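2,3-dihydroxy-2,3-dihydrophenylpropionate dehydrogenase (Pseudomonas sp. MC1, PDB 5XTF) oxidises naphthalene cis-dihydrodiol to 1,2-dihydroxynaphthalene with NAD+ as hydride acceptor, as a tetrameric short-chain dehydrogenase of aromatic hydrocarbon breakdown. Local coordinates at the interface of chains A and B. Numbering follows the deposited sequence. Chains: chain A/B, 2,3-dihydroxy-2,3-dihydrophenylpropionate dehydrogenase.

The interface of chains A and B. Residues chain A 187-188, 191-192, 195; chain B 236-238, 275.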
loop_
_atom_site.group_PDB
_atom_site.type_symbol
_atom_site.label_atom_id
_atom_site.label_comp_id
_atom_site.label_asym_id
_atom_site.label_seq_id
_atom_site.Cartn_x
_atom_site.Cartn_y
_atom_site.Cartn_z
ATOM N N ALA A 187 -11.006 -11.677 6.359
ATOM C CA ALA A 187 -12.145 -10.875 5.943
ATOM C C ALA A 187 -12.761 -11.444 4.686
ATOM O O ALA A 187 -13.981 -11.526 4.569
ATOM C CB ALA A 187 -11.734 -9.431 5.710
ATOM N N TYR A 188 -11.928 -11.879 3.747
ATOM C CA TYR A 188 -12.444 -12.359 2.475
ATOM C C TYR A 188 -13.050 -13.746 2.620
ATOM O O TYR A 188 -14.124 -14.030 2.075
ATOM C CB TYR A 188 -11.317 -12.370 1.443
ATOM C CG TYR A 188 -11.779 -12.763 0.072
ATOM C CD1 TYR A 188 -12.366 -11.833 -0.776
ATOM C CD2 TYR A 188 -11.647 -14.074 -0.372
ATOM C CE1 TYR A 188 -12.798 -12.194 -2.032
ATOM C CE2 TYR A 188 -12.070 -14.444 -1.630
ATOM C CZ TYR A 188 -12.644 -13.501 -2.455
ATOM O OH TYR A 188 -13.072 -13.871 -3.708
ATOM N N ALA A 191 -16.445 -13.387 5.025
ATOM C CA ALA A 191 -17.596 -12.622 4.527
ATOM C C ALA A 191 -18.569 -13.551 3.813
ATOM O O ALA A 191 -18.156 -14.561 3.256
ATOM C CB ALA A 191 -17.133 -11.518 3.578
ATOM N N PRO A 192 -19.866 -13.216 3.799
ATOM C CA PRO A 192 -20.539 -12.050 4.379
ATOM C C PRO A 192 -20.809 -12.183 5.873
ATOM O O PRO A 192 -21.273 -11.220 6.469
ATOM C CB PRO A 192 -21.863 -12.011 3.619
ATOM C CG PRO A 192 -22.144 -13.451 3.367
ATOM C CD PRO A 192 -20.809 -14.090 3.075
ATOM N N ARG A 195 -17.173 -10.104 10.009
ATOM C CA ARG A 195 -16.305 -9.012 9.590
ATOM C C ARG A 195 -14.968 -9.114 10.317
ATOM O O ARG A 195 -14.910 -9.415 11.515
ATOM C CB ARG A 195 -16.960 -7.651 9.865
ATOM C CG ARG A 195 -18.238 -7.392 9.065
ATOM C CD ARG A 195 -18.905 -6.031 9.444
ATOM N NE ARG A 195 -19.192 -5.947 10.881
ATOM C CZ ARG A 195 -18.481 -5.245 11.761
ATOM N NH1 ARG A 195 -17.444 -4.537 11.356
ATOM N NH2 ARG A 195 -18.797 -5.256 13.059
ATOM N N PRO B 236 -18.362 -8.097 -1.023
ATOM C CA PRO B 236 -18.170 -9.308 -0.200
ATOM C C PRO B 236 -19.129 -9.406 0.987
ATOM O O PRO B 236 -19.543 -10.516 1.339
ATOM C CB PRO B 236 -16.709 -9.194 0.256
ATOM C CG PRO B 236 -16.048 -8.389 -0.825
ATOM C CD PRO B 236 -17.089 -7.401 -1.288
ATOM N N LEU B 237 -19.511 -8.288 1.611
ATOM C CA LEU B 237 -20.461 -8.360 2.721
ATOM C C LEU B 237 -21.896 -8.561 2.257
ATOM O O LEU B 237 -22.797 -8.652 3.094
ATOM C CB LEU B 237 -20.372 -7.110 3.604
ATOM C CG LEU B 237 -19.124 -7.035 4.494
ATOM C CD1 LEU B 237 -19.233 -5.868 5.453
ATOM C CD2 LEU B 237 -18.866 -8.336 5.262
ATOM N N GLY B 238 -22.129 -8.620 0.955
ATOM C CA GLY B 238 -23.380 -9.106 0.436
ATOM C C GLY B 238 -24.474 -8.082 0.279
ATOM O O GLY B 238 -25.612 -8.463 -0.012
ATOM N N LEU B 275 -11.038 -5.658 -1.154
ATOM C CA LEU B 275 -10.497 -7.016 -1.133
ATOM C C LEU B 275 -10.686 -7.730 -2.466
ATOM O O LEU B 275 -9.882 -8.602 -2.819
ATOM C CB LEU B 275 -11.163 -7.837 -0.024
ATOM C CG LEU B 275 -10.633 -7.853 1.411
ATOM C CD1 LEU B 275 -9.903 -6.586 1.747
ATOM C CD2 LEU B 275 -11.817 -8.055 2.316
#
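Apolar packing carries this patch of the two-fold interface between chains A and B, where polar groups of the two sides form no bonds with each other. B:Leu237 reaches from its loop towards A:Arg195, its CG anti to the carbonyl carbon (chi1 -73°). The two side chains cross at about a right angle, and the two methyls of the leucine meet the aliphatic stem of the arginine: B:Leu237 CD1 lies 4.0 Å from A:Arg195 CD, and B:Leu237 CD2 is equally near A:Arg195 CG. The arginine chain bends at chi3 (-56°), the torsion about the CG-CD bond that B:Leu237 touches. B:Leu237 CD2 also meets A:Ala191 CB at 4.0 Å. An alanine in place of B:Leu237 would remove both methyl branches and would probably loosen the packing against A:Arg195 and A:Ala191. Farther along, B:Leu275 points its CD2 methyl at A:Ala187 CB, 3.7 Å away, and comes near the backbone N of A:Tyr188.

Carbon-to-carbonyl contacts form a second group. B:Pro236 O rests 3.4 Å from A:Ala191 CB, while B:Leu237 O approaches A:Pro192 CB at 3.5 Å. A cis peptide before A:Pro192 turns the chain here, setting the proline ring beside the B loop.

In chain A the patch spans the end of helix 170-190, which carries the NAD-binding A:Lys176 near its start, and the turn into strand 195-201. Chain B supplies a loop and the 3-10 turn 273-275 near its C-terminus, helping to join two subunits of the tetramer.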